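Local coordinates for ADP-ribosylating toxin CARDS (Mycoplasma pneumoniae, PDB 4TLV), which transfers ADP-ribose from NAD(+) to multiple target proteins in vitro, acting as the main virulence factor of its bacterium and causing vacuolization in mammalian cells, at residues K481-Q486 / H514-D519; F493-L498 / D521-W526; Y504-V509 / G566-Y571; W526-D531 / R544-Y549. One frame throughout, in Å; residues are numbered along the deposited sequence.

Contact 1: residues K481-Q486 / H514-D519; sequences KIFFVQ and HDMNED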
# COMPACT_ATOMS: atom_id res chain seq x y z
N LYS A 481 -4.80 -15.49 4.21
CA LYS A 481 -6.18 -15.84 4.53
C LYS A 481 -7.16 -14.85 3.89
O LYS A 481 -6.80 -13.70 3.57
CB LYS A 481 -6.39 -15.94 6.05
CG LYS A 481 -5.51 -17.00 6.74
CD LYS A 481 -6.02 -17.33 8.14
CE LYS A 481 -5.84 -16.15 9.08
NZ LYS A 481 -4.39 -15.89 9.28
N ILE A 482 -8.38 -15.31 3.65
CA ILE A 482 -9.44 -14.45 3.13
C ILE A 482 -10.50 -14.31 4.21
O ILE A 482 -10.92 -15.32 4.79
CB ILE A 482 -10.06 -15.04 1.85
CG1 ILE A 482 -9.06 -14.89 0.70
CG2 ILE A 482 -11.37 -14.34 1.49
CD1 ILE A 482 -9.43 -15.68 -0.55
N PHE A 483 -10.94 -13.08 4.48
CA PHE A 483 -11.92 -12.88 5.55
C PHE A 483 -13.03 -11.89 5.20
O PHE A 483 -12.87 -11.02 4.34
CB PHE A 483 -11.23 -12.55 6.90
CG PHE A 483 -10.44 -11.25 6.92
CD1 PHE A 483 -9.09 -11.23 6.61
CD2 PHE A 483 -11.05 -10.06 7.30
CE1 PHE A 483 -8.35 -10.03 6.66
CE2 PHE A 483 -10.32 -8.87 7.36
CZ PHE A 483 -8.97 -8.86 7.05
N PHE A 484 -14.15 -12.06 5.88
CA PHE A 484 -15.38 -11.31 5.66
C PHE A 484 -15.65 -10.60 6.98
O PHE A 484 -15.77 -11.25 8.02
CB PHE A 484 -16.50 -12.32 5.36
CG PHE A 484 -17.84 -11.71 5.01
CD1 PHE A 484 -18.54 -10.94 5.93
CD2 PHE A 484 -18.45 -12.01 3.79
CE1 PHE A 484 -19.80 -10.42 5.61
CE2 PHE A 484 -19.70 -11.51 3.47
CZ PHE A 484 -20.38 -10.70 4.38
N VAL A 485 -15.72 -9.27 6.96
CA VAL A 485 -15.96 -8.52 8.19
C VAL A 485 -17.45 -8.22 8.31
O VAL A 485 -17.98 -7.40 7.58
CB VAL A 485 -15.17 -7.20 8.24
CG1 VAL A 485 -15.48 -6.42 9.52
CG2 VAL A 485 -13.66 -7.47 8.13
N GLN A 486 -18.12 -8.93 9.21
CA GLN A 486 -19.53 -8.69 9.48
C GLN A 486 -19.65 -7.37 10.24
O GLN A 486 -20.49 -6.53 9.94
CB GLN A 486 -20.10 -9.83 10.32
CG GLN A 486 -21.54 -9.63 10.72
CD GLN A 486 -22.08 -10.83 11.50
OE1 GLN A 486 -21.77 -11.02 12.67
NE2 GLN A 486 -22.88 -11.65 10.83
N HIS A 514 -11.91 -17.33 13.42
CA HIS A 514 -10.59 -17.93 13.44
C HIS A 514 -9.58 -16.88 13.89
O HIS A 514 -9.86 -15.70 13.79
CB HIS A 514 -10.27 -18.44 12.03
CG HIS A 514 -9.04 -19.29 11.95
ND1 HIS A 514 -9.01 -20.59 12.41
CD2 HIS A 514 -7.82 -19.04 11.43
CE1 HIS A 514 -7.80 -21.09 12.20
NE2 HIS A 514 -7.07 -20.17 11.60
N ASP A 515 -8.44 -17.32 14.42
CA ASP A 515 -7.36 -16.42 14.84
C ASP A 515 -6.69 -15.74 13.61
O ASP A 515 -6.07 -16.39 12.78
CB ASP A 515 -6.34 -17.21 15.65
CG ASP A 515 -5.21 -16.34 16.21
OD1 ASP A 515 -5.11 -15.14 15.86
OD2 ASP A 515 -4.42 -16.88 17.01
N MET A 516 -6.83 -14.42 13.52
CA MET A 516 -6.19 -13.65 12.44
C MET A 516 -4.69 -13.93 12.33
O MET A 516 -4.14 -13.92 11.24
CB MET A 516 -6.45 -12.15 12.64
CG MET A 516 -5.84 -11.26 11.55
SD MET A 516 -6.69 -11.40 9.97
CE MET A 516 -8.17 -10.46 10.32
N ASN A 517 -4.03 -14.23 13.45
CA ASN A 517 -2.59 -14.48 13.47
C ASN A 517 -2.20 -15.91 13.08
O ASN A 517 -1.02 -16.19 12.89
CB ASN A 517 -2.01 -14.23 14.86
CG ASN A 517 -2.37 -12.86 15.42
OD1 ASN A 517 -2.81 -12.74 16.58
ND2 ASN A 517 -2.16 -11.84 14.63
N GLU A 518 -3.16 -16.82 13.02
CA GLU A 518 -2.82 -18.22 12.76
C GLU A 518 -2.26 -18.37 11.33
O GLU A 518 -2.81 -17.83 10.38
CB GLU A 518 -4.03 -19.13 13.01
CG GLU A 518 -3.68 -20.61 13.03
CD GLU A 518 -3.54 -21.18 11.63
OE1 GLU A 518 -4.28 -20.72 10.72
OE2 GLU A 518 -2.69 -22.07 11.43
N ASP A 519 -1.14 -19.09 11.20
CA ASP A 519 -0.36 -19.02 9.96
C ASP A 519 0.15 -20.37 9.48
O ASP A 519 1.07 -20.43 8.69
CB ASP A 519 0.84 -18.07 10.17
CG ASP A 519 1.51 -17.68 8.85
OD1 ASP A 519 0.82 -17.60 7.82
OD2 ASP A 519 2.73 -17.45 8.86
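The ammonium nitrogen of K481 is gripped by two backbone carbonyls of the 514-519 loop: NZ donates to E518 O at 2.7 Å and to M516 O at 2.8 Å. It lies in the carbonyl plane of E518 but stands 51° above that of M516. T479 OG1 is a third partner, which suits a group with three hydrogens to give. The last bend of the chain (chi4 -66°) turns NZ toward these oxygens. E518 OE1, 5.0 Å from K481 NZ, would probably help to keep the buried amine charged.

The two carbonyls belong to a type I turn, D515 to E518, tightened by an Asx turn in which D515 OD1 accepts from N517 N. This turn lies in the long loop between strands 506-512 and 526-529 of the D3 beta-trefoil, and lysine fastens it to strand 481-485. Inside the loop H514 NE2 gives a straight bond (174°) to E518 OE1, which lies in the plane of the imidazole, while E518 OE2 takes the backbone N-H groups of K520 and D521.

Beyond the polar end, M516 reaches over F483. Its CE sits above the middle of the ring, 3.7 Å from the centroid, and SD follows obliquely as a Met-aromatic contact; the thioether is flexible and apolar enough to fold onto the face. F441 meets the same phenyl ring edge-to-face.

Contact 2: residues F493-L498 / D521-W526; sequences FLHNKL and DENFKW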
# COMPACT_ATOMS: atom_id res chain seq x y z
N PHE A 493 -13.51 -16.33 8.28
CA PHE A 493 -12.44 -16.70 7.34
C PHE A 493 -12.84 -17.84 6.40
O PHE A 493 -13.50 -18.81 6.81
CB PHE A 493 -11.20 -17.11 8.12
CG PHE A 493 -10.60 -15.98 8.92
CD1 PHE A 493 -11.13 -15.62 10.16
CD2 PHE A 493 -9.52 -15.26 8.43
CE1 PHE A 493 -10.58 -14.57 10.89
CE2 PHE A 493 -8.97 -14.21 9.15
CZ PHE A 493 -9.49 -13.87 10.39
N LEU A 494 -12.41 -17.73 5.15
CA LEU A 494 -12.78 -18.69 4.11
C LEU A 494 -12.00 -19.97 4.33
O LEU A 494 -10.77 -19.96 4.40
CB LEU A 494 -12.48 -18.11 2.72
CG LEU A 494 -12.85 -18.99 1.51
CD1 LEU A 494 -14.35 -19.26 1.51
CD2 LEU A 494 -12.42 -18.34 0.22
N HIS A 495 -12.72 -21.09 4.48
CA HIS A 495 -12.09 -22.35 4.85
C HIS A 495 -12.38 -23.47 3.83
O HIS A 495 -13.54 -23.74 3.49
CB HIS A 495 -12.57 -22.78 6.24
CG HIS A 495 -11.94 -24.05 6.73
ND1 HIS A 495 -12.68 -25.18 7.04
CD2 HIS A 495 -10.64 -24.38 6.96
CE1 HIS A 495 -11.87 -26.14 7.44
NE2 HIS A 495 -10.63 -25.68 7.40
N ASN A 496 -11.32 -24.14 3.38
CA ASN A 496 -11.47 -25.26 2.46
C ASN A 496 -11.76 -26.53 3.26
O ASN A 496 -11.19 -26.71 4.31
CB ASN A 496 -10.18 -25.46 1.66
CG ASN A 496 -10.14 -26.80 0.93
OD1 ASN A 496 -10.92 -26.90 -0.12
ND2 ASN A 496 -9.41 -27.72 1.32
N LYS A 497 -12.65 -27.38 2.76
CA LYS A 497 -12.94 -28.66 3.46
C LYS A 497 -12.49 -29.86 2.63
O LYS A 497 -12.27 -30.95 3.15
CB LYS A 497 -14.44 -28.78 3.75
CG LYS A 497 -14.97 -27.72 4.70
CD LYS A 497 -16.49 -27.69 4.71
CE LYS A 497 -17.07 -28.97 5.28
NZ LYS A 497 -18.50 -28.78 5.69
N LEU A 498 -12.37 -29.64 1.32
CA LEU A 498 -12.02 -30.70 0.37
C LEU A 498 -10.60 -31.23 0.55
O LEU A 498 -9.64 -30.46 0.67
CB LEU A 498 -12.18 -30.19 -1.06
CG LEU A 498 -11.78 -31.15 -2.20
CD1 LEU A 498 -12.78 -32.32 -2.27
CD2 LEU A 498 -11.73 -30.42 -3.53
N ASP A 521 -2.18 -23.50 9.06
CA ASP A 521 -3.21 -24.34 8.45
C ASP A 521 -3.51 -23.90 7.02
O ASP A 521 -4.20 -22.89 6.80
CB ASP A 521 -4.48 -24.33 9.29
CG ASP A 521 -5.54 -25.31 8.78
OD1 ASP A 521 -5.39 -25.86 7.67
OD2 ASP A 521 -6.53 -25.52 9.51
N GLU A 522 -3.02 -24.67 6.06
CA GLU A 522 -3.17 -24.29 4.65
C GLU A 522 -4.59 -24.33 4.12
O GLU A 522 -4.86 -23.77 3.06
CB GLU A 522 -2.22 -25.11 3.77
CG GLU A 522 -0.77 -24.88 4.12
CD GLU A 522 0.17 -25.52 3.13
OE1 GLU A 522 -0.32 -26.12 2.16
OE2 GLU A 522 1.39 -25.44 3.33
N ASN A 523 -5.51 -24.96 4.85
CA ASN A 523 -6.92 -24.92 4.46
C ASN A 523 -7.57 -23.55 4.63
O ASN A 523 -8.68 -23.33 4.17
CB ASN A 523 -7.73 -25.97 5.22
CG ASN A 523 -7.34 -27.37 4.83
OD1 ASN A 523 -7.43 -27.74 3.67
ND2 ASN A 523 -6.90 -28.16 5.81
N PHE A 524 -6.86 -22.63 5.26
CA PHE A 524 -7.35 -21.25 5.36
C PHE A 524 -6.55 -20.33 4.44
O PHE A 524 -6.79 -19.12 4.42
CB PHE A 524 -7.23 -20.71 6.79
CG PHE A 524 -8.28 -21.24 7.75
CD1 PHE A 524 -9.53 -20.65 7.82
CD2 PHE A 524 -7.99 -22.29 8.60
CE1 PHE A 524 -10.49 -21.11 8.71
CE2 PHE A 524 -8.94 -22.77 9.50
CZ PHE A 524 -10.19 -22.18 9.56
N LYS A 525 -5.58 -20.89 3.71
CA LYS A 525 -4.72 -20.11 2.81
C LYS A 525 -5.11 -20.20 1.33
O LYS A 525 -5.30 -21.30 0.81
CB LYS A 525 -3.25 -20.50 3.00
CG LYS A 525 -2.77 -20.31 4.44
CD LYS A 525 -1.27 -20.40 4.54
CE LYS A 525 -0.82 -20.02 5.95
NZ LYS A 525 0.64 -20.21 6.07
N TRP A 526 -5.18 -19.05 0.67
CA TRP A 526 -5.63 -18.97 -0.72
C TRP A 526 -4.69 -18.09 -1.55
O TRP A 526 -4.00 -17.22 -1.01
CB TRP A 526 -7.04 -18.40 -0.79
CG TRP A 526 -8.01 -19.18 0.02
CD1 TRP A 526 -8.25 -19.03 1.36
CD2 TRP A 526 -8.84 -20.24 -0.43
NE1 TRP A 526 -9.19 -19.95 1.77
CE2 TRP A 526 -9.58 -20.70 0.68
CE3 TRP A 526 -9.04 -20.86 -1.67
CZ2 TRP A 526 -10.50 -21.75 0.59
CZ3 TRP A 526 -9.97 -21.90 -1.77
CH2 TRP A 526 -10.68 -22.33 -0.64
O HOH W 1 -8.94 -17.85 5.02
O HOH W 2 -8.60 -26.85 8.58
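The indole of W526 lies against L494 and uses both its face and its edge. L494 CD2 rests over the five-membered ring, 4.0 Å from its centroid and offset toward the rim, with the two side chains crossing at about a right angle. At the edge, W526 NE1 donates to L494 O at 3.1 Å; the oxygen is in the indole plane, but the nitrogen stands well above the carbonyl plane. Tryptophan suits this place because one ring offers apolar surface and an N-H together.

H495 is set against F524 with the ring planes tilted by 34°. Its CD2 lies over the middle of the phenyl face, 3.4 Å from F524 CZ, while ND1 is held by E510 and NE2 is linked through a water to D521 OD2.

The amides of N496 and N523 are turned only 26° apart. N496 ND2 donates to N523 OD1 at 3.1 Å and also to L498 O at 2.8 Å; its OD1 meets S569 OG. Alongside, N496 N donates to N523 O at 2.9 Å.

D521 OD1 accepts from N523 N, an Asx turn leading into the 3-10 segment 522-524, and this compact turn closes a long inter-strand loop against strand 490-495 of the D3 beta-trefoil.

Contact 3: residues Y504-V509 / G566-Y571; sequences YSWDWV and GWYSTY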
# COMPACT_ATOMS: atom_id res chain seq x y z
N TYR A 504 -15.40 -37.43 -2.68
CA TYR A 504 -15.86 -36.70 -3.85
C TYR A 504 -14.76 -35.79 -4.38
O TYR A 504 -13.74 -35.56 -3.72
CB TYR A 504 -17.09 -35.86 -3.53
CG TYR A 504 -18.25 -36.63 -2.97
CD1 TYR A 504 -18.32 -36.93 -1.61
CD2 TYR A 504 -19.29 -37.05 -3.79
CE1 TYR A 504 -19.39 -37.63 -1.09
CE2 TYR A 504 -20.36 -37.76 -3.28
CZ TYR A 504 -20.40 -38.05 -1.93
OH TYR A 504 -21.47 -38.75 -1.42
N SER A 505 -15.00 -35.24 -5.56
CA SER A 505 -14.06 -34.36 -6.24
C SER A 505 -14.20 -32.91 -5.77
O SER A 505 -13.37 -32.06 -6.11
CB SER A 505 -14.28 -34.43 -7.75
OG SER A 505 -15.58 -33.95 -8.09
N TRP A 506 -15.24 -32.65 -4.99
CA TRP A 506 -15.56 -31.30 -4.53
C TRP A 506 -16.16 -31.32 -3.13
O TRP A 506 -16.58 -32.38 -2.63
CB TRP A 506 -16.55 -30.65 -5.49
CG TRP A 506 -17.91 -31.28 -5.45
CD1 TRP A 506 -18.31 -32.42 -6.08
CD2 TRP A 506 -19.05 -30.80 -4.73
NE1 TRP A 506 -19.63 -32.68 -5.81
CE2 TRP A 506 -20.11 -31.70 -4.97
CE3 TRP A 506 -19.28 -29.70 -3.90
CZ2 TRP A 506 -21.38 -31.53 -4.42
CZ3 TRP A 506 -20.54 -29.53 -3.35
CH2 TRP A 506 -21.57 -30.44 -3.61
N ASP A 507 -16.20 -30.16 -2.49
CA ASP A 507 -16.91 -29.99 -1.22
C ASP A 507 -17.17 -28.51 -1.01
O ASP A 507 -16.44 -27.66 -1.54
CB ASP A 507 -16.11 -30.60 -0.06
CG ASP A 507 -16.97 -30.92 1.18
OD1 ASP A 507 -18.17 -30.60 1.21
OD2 ASP A 507 -16.41 -31.49 2.14
N TRP A 508 -18.24 -28.19 -0.30
CA TRP A 508 -18.56 -26.80 0.03
C TRP A 508 -17.40 -26.15 0.76
O TRP A 508 -16.62 -26.83 1.44
CB TRP A 508 -19.80 -26.75 0.93
CG TRP A 508 -21.01 -27.42 0.34
CD1 TRP A 508 -21.64 -28.54 0.80
CD2 TRP A 508 -21.75 -26.99 -0.81
NE1 TRP A 508 -22.72 -28.84 0.00
CE2 TRP A 508 -22.81 -27.90 -0.99
CE3 TRP A 508 -21.62 -25.92 -1.71
CZ2 TRP A 508 -23.73 -27.78 -2.03
CZ3 TRP A 508 -22.53 -25.80 -2.74
CH2 TRP A 508 -23.57 -26.73 -2.89
N VAL A 509 -17.27 -24.84 0.62
CA VAL A 509 -16.39 -24.08 1.50
C VAL A 509 -17.25 -23.50 2.62
O VAL A 509 -18.48 -23.56 2.56
CB VAL A 509 -15.66 -22.94 0.73
CG1 VAL A 509 -14.66 -23.52 -0.24
CG2 VAL A 509 -16.66 -22.08 -0.00
N GLY A 566 -24.04 -21.25 -4.60
CA GLY A 566 -23.26 -21.96 -3.61
C GLY A 566 -21.77 -21.98 -3.92
O GLY A 566 -21.36 -22.39 -5.01
N TRP A 567 -20.96 -21.56 -2.95
CA TRP A 567 -19.51 -21.53 -3.11
C TRP A 567 -18.91 -22.86 -2.69
O TRP A 567 -19.22 -23.38 -1.62
CB TRP A 567 -18.92 -20.38 -2.27
CG TRP A 567 -19.35 -19.03 -2.75
CD1 TRP A 567 -20.59 -18.49 -2.64
CD2 TRP A 567 -18.54 -18.04 -3.41
NE1 TRP A 567 -20.61 -17.23 -3.19
CE2 TRP A 567 -19.36 -16.93 -3.67
CE3 TRP A 567 -17.19 -17.99 -3.80
CZ2 TRP A 567 -18.90 -15.78 -4.32
CZ3 TRP A 567 -16.73 -16.84 -4.45
CH2 TRP A 567 -17.58 -15.75 -4.70
N TYR A 568 -18.05 -23.44 -3.52
CA TYR A 568 -17.43 -24.71 -3.19
C TYR A 568 -16.00 -24.73 -3.70
O TYR A 568 -15.59 -23.84 -4.43
CB TYR A 568 -18.25 -25.87 -3.80
CG TYR A 568 -18.20 -25.93 -5.32
CD1 TYR A 568 -19.04 -25.14 -6.10
CD2 TYR A 568 -17.31 -26.78 -5.96
CE1 TYR A 568 -18.99 -25.19 -7.49
CE2 TYR A 568 -17.26 -26.85 -7.35
CZ TYR A 568 -18.10 -26.05 -8.11
OH TYR A 568 -18.03 -26.11 -9.48
N SER A 569 -15.23 -25.74 -3.32
CA SER A 569 -13.93 -25.95 -3.93
C SER A 569 -13.85 -27.35 -4.56
O SER A 569 -14.55 -28.27 -4.12
CB SER A 569 -12.78 -25.74 -2.94
OG SER A 569 -12.75 -26.72 -1.91
N THR A 570 -12.97 -27.50 -5.55
CA THR A 570 -12.95 -28.72 -6.36
C THR A 570 -11.59 -29.06 -6.95
O THR A 570 -10.74 -28.19 -7.14
CB THR A 570 -13.99 -28.62 -7.51
OG1 THR A 570 -13.97 -29.82 -8.28
CG2 THR A 570 -13.70 -27.42 -8.42
N TYR A 571 -11.39 -30.35 -7.23
CA TYR A 571 -10.21 -30.79 -7.97
C TYR A 571 -10.47 -30.81 -9.48
O TYR A 571 -9.54 -31.01 -10.27
CB TYR A 571 -9.77 -32.18 -7.52
CG TYR A 571 -9.15 -32.25 -6.14
CD1 TYR A 571 -7.97 -31.58 -5.86
CD2 TYR A 571 -9.74 -33.00 -5.13
CE1 TYR A 571 -7.40 -31.65 -4.60
CE2 TYR A 571 -9.18 -33.07 -3.88
CZ TYR A 571 -8.01 -32.39 -3.62
OH TYR A 571 -7.45 -32.47 -2.37
O HOH W 3 -14.10 -27.20 0.45
O HOH W 4 -20.60 -23.07 0.74
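W508 brings the six-membered side of its indole against the start of strand 567-570, where the chain leaves a hollow. G566 lines it: W508 CZ3 comes to 4.0 Å from G566 CA, and a CB on this residue would stand only 2.8 Å from CZ3. Next to it W567 O lies at the indole edge, close to the ring plane, 3.5 Å from W508 CE3.

The other large bump is W506. Its CG sits between the backbone N and the carbonyl carbon (chi1 69°), and the six-membered ring brings CE3 to 4.0 Å from Y568 CB. The W506 and Y568 side chains cross at about a right angle. W506 CZ3 in turn lies over the middle of the W508 ring, while Y568 meets both indoles through its CB.

V509 works as a small forked knob. CG2 fits against W567 CB at 3.6 Å, and CG1 turns to S569 CB at 4.0 Å; the fork lets one methyl touch each of these neighbours.

At the far end S505 O accepts from both Y571 N (2.8 Å) and T570 OG1 (3.2 Å), the hydroxyl approaching from above the carbonyl plane and itself accepting from D572 N. Between the ends the D507-S569 hydrogen-bonded pair joins the backbones.

Strand 506-512 has 490-495 on its other edge and 567-570 has 554-558, which places this antiparallel pair at the middle of the D3 beta-trefoil sheet.

Contact 4: residues W526-D531 / R544-Y549; sequences WYFSRD and RHIRCY
F528 and I546 form the tightly packed part with W526 and C548, on one face of an antiparallel pair. F528 and I546 lie side by side, pointing the same way, with F528 CE2 3.7 Å from I546 CD1. C548 CB covers one face of the W526 six-membered ring toward its rim, 3.6 Å from CZ3. Backbone bonds pair Y527 with R547 and S529 with H545.

On the other face the end with D531, H545 and R547 is partly exposed, whereas Y527 and S529 are buried. D531 OD2 takes two donors: H545 ND1 at 2.6 Å on its anti lone pair, and R547 NH1 at 2.9 Å on its syn lone pair, in a tip-to-tip salt bridge. The extended R547 chain (chi2 -176°, placing CD) runs past Y527, whose OH is 3.4 Å from R547 CD and bonds to N552. Y527 also turns its edge to the face of Y549. R530 NH1 and R544 NH2 approach to 3.7 Å as like charges; R544 also binds D589 and N542, probably easing the repulsion.

Strand 526-529 is the outermost of its sheet, and 543-548 lies between it and strand 578-583. Helix 92-104 of the mART domain covers Y527 and Y549.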
# COMPACT_ATOMS: atom_id res chain seq x y z
N TRP A 526 -5.18 -19.05 0.67
CA TRP A 526 -5.63 -18.97 -0.72
C TRP A 526 -4.69 -18.09 -1.55
O TRP A 526 -4.00 -17.22 -1.01
CB TRP A 526 -7.04 -18.40 -0.79
CG TRP A 526 -8.01 -19.18 0.02
CD1 TRP A 526 -8.25 -19.03 1.36
CD2 TRP A 526 -8.84 -20.24 -0.43
NE1 TRP A 526 -9.19 -19.95 1.77
CE2 TRP A 526 -9.58 -20.70 0.68
CE3 TRP A 526 -9.04 -20.86 -1.67
CZ2 TRP A 526 -10.50 -21.75 0.59
CZ3 TRP A 526 -9.97 -21.90 -1.77
CH2 TRP A 526 -10.68 -22.33 -0.64
N TYR A 527 -4.67 -18.31 -2.86
CA TYR A 527 -3.91 -17.44 -3.76
C TYR A 527 -4.67 -17.23 -5.06
O TYR A 527 -5.57 -18.01 -5.41
CB TYR A 527 -2.51 -18.00 -4.02
CG TYR A 527 -2.51 -19.31 -4.76
CD1 TYR A 527 -2.71 -20.52 -4.09
CD2 TYR A 527 -2.30 -19.36 -6.14
CE1 TYR A 527 -2.71 -21.74 -4.78
CE2 TYR A 527 -2.29 -20.56 -6.83
CZ TYR A 527 -2.50 -21.74 -6.15
OH TYR A 527 -2.49 -22.94 -6.84
N PHE A 528 -4.31 -16.17 -5.77
CA PHE A 528 -5.00 -15.79 -7.00
C PHE A 528 -4.19 -16.21 -8.22
O PHE A 528 -2.95 -16.21 -8.17
CB PHE A 528 -5.23 -14.27 -7.02
CG PHE A 528 -6.06 -13.77 -5.86
CD1 PHE A 528 -5.48 -13.55 -4.62
CD2 PHE A 528 -7.42 -13.52 -6.02
CE1 PHE A 528 -6.24 -13.10 -3.54
CE2 PHE A 528 -8.20 -13.08 -4.95
CZ PHE A 528 -7.61 -12.87 -3.71
N SER A 529 -4.89 -16.56 -9.29
CA SER A 529 -4.26 -17.03 -10.54
C SER A 529 -4.85 -16.34 -11.74
O SER A 529 -6.07 -16.24 -11.87
CB SER A 529 -4.48 -18.54 -10.74
OG SER A 529 -4.00 -19.29 -9.65
N ARG A 530 -3.99 -15.88 -12.64
CA ARG A 530 -4.45 -15.28 -13.89
C ARG A 530 -4.76 -16.36 -14.93
O ARG A 530 -5.66 -16.19 -15.74
CB ARG A 530 -3.39 -14.29 -14.44
CG ARG A 530 -3.14 -13.07 -13.53
CD ARG A 530 -1.90 -12.30 -14.00
NE ARG A 530 -2.10 -11.79 -15.36
CZ ARG A 530 -2.64 -10.61 -15.66
NH1 ARG A 530 -3.00 -9.78 -14.68
NH2 ARG A 530 -2.79 -10.25 -16.92
N ASP A 531 -4.02 -17.46 -14.89
CA ASP A 531 -4.13 -18.55 -15.86
C ASP A 531 -4.28 -18.01 -17.28
O ASP A 531 -3.49 -17.18 -17.71
CB ASP A 531 -5.25 -19.53 -15.46
CG ASP A 531 -4.97 -20.24 -14.12
OD1 ASP A 531 -3.82 -20.64 -13.86
OD2 ASP A 531 -5.91 -20.40 -13.32
N ARG A 544 -10.20 -13.42 -11.59
CA ARG A 544 -9.11 -14.33 -11.28
C ARG A 544 -9.67 -15.70 -10.91
O ARG A 544 -10.82 -15.81 -10.48
CB ARG A 544 -8.30 -13.84 -10.07
CG ARG A 544 -7.61 -12.48 -10.25
CD ARG A 544 -6.44 -12.57 -11.26
NE ARG A 544 -5.69 -11.31 -11.27
CZ ARG A 544 -6.08 -10.21 -11.90
NH1 ARG A 544 -7.21 -10.18 -12.61
NH2 ARG A 544 -5.33 -9.11 -11.83
N HIS A 545 -8.86 -16.74 -11.06
CA HIS A 545 -9.12 -18.01 -10.40
C HIS A 545 -8.54 -17.94 -8.98
O HIS A 545 -7.56 -17.22 -8.74
CB HIS A 545 -8.48 -19.17 -11.18
CG HIS A 545 -9.12 -19.40 -12.52
ND1 HIS A 545 -8.44 -19.94 -13.59
CD2 HIS A 545 -10.37 -19.12 -12.97
CE1 HIS A 545 -9.24 -20.00 -14.63
NE2 HIS A 545 -10.42 -19.52 -14.28
N ILE A 546 -9.15 -18.66 -8.05
CA ILE A 546 -8.68 -18.69 -6.67
C ILE A 546 -8.48 -20.14 -6.23
O ILE A 546 -9.37 -20.96 -6.41
CB ILE A 546 -9.66 -17.95 -5.71
CG1 ILE A 546 -9.79 -16.48 -6.14
CG2 ILE A 546 -9.18 -18.06 -4.26
CD1 ILE A 546 -10.80 -15.67 -5.34
N ARG A 547 -7.31 -20.45 -5.70
CA ARG A 547 -6.99 -21.81 -5.28
C ARG A 547 -6.46 -21.83 -3.85
O ARG A 547 -5.88 -20.86 -3.37
CB ARG A 547 -5.94 -22.42 -6.21
CG ARG A 547 -6.46 -22.69 -7.62
CD ARG A 547 -5.42 -23.39 -8.49
NE ARG A 547 -6.00 -23.74 -9.79
CZ ARG A 547 -6.07 -22.92 -10.83
NH1 ARG A 547 -5.60 -21.68 -10.74
NH2 ARG A 547 -6.62 -23.34 -11.96
N CYS A 548 -6.65 -22.96 -3.18
CA CYS A 548 -6.20 -23.14 -1.81
C CYS A 548 -4.77 -23.68 -1.79
O CYS A 548 -4.42 -24.55 -2.59
CB CYS A 548 -7.18 -24.09 -1.09
SG CYS A 548 -6.72 -24.54 0.57
N TYR A 549 -3.93 -23.17 -0.90
CA TYR A 549 -2.56 -23.67 -0.77
C TYR A 549 -2.49 -25.18 -0.52
O TYR A 549 -1.55 -25.84 -0.96
CB TYR A 549 -1.84 -23.04 0.42
CG TYR A 549 -1.19 -21.67 0.23
CD1 TYR A 549 -1.90 -20.59 -0.27
CD2 TYR A 549 0.11 -21.46 0.66
CE1 TYR A 549 -1.30 -19.31 -0.38
CE2 TYR A 549 0.72 -20.21 0.55
CZ TYR A 549 0.00 -19.14 0.03
OH TYR A 549 0.61 -17.90 -0.04

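In the fold
All four contacts lie in the D3 beta-trefoil and share one sheet. Contacts 1 and 2 have centres about 10 Å apart and are joined by the salt bridge D519 OD1 to K525 NZ, 3.1 Å. Contact 2 touches all three others, as does contact 4: N496 OD1 meets S569 OG of contact 3 at 2.6 Å, and W526 is common to contacts 2 and 4. Contacts 1 and 3 are farthest apart, about 20 Å between centres, and their nearest atoms stay about 8 Å away. Contacts 1 and 4 both reach the mART domain, through R123 and through helix 92-104 with Q105, so D3 meets the catalytic domain at more than one place.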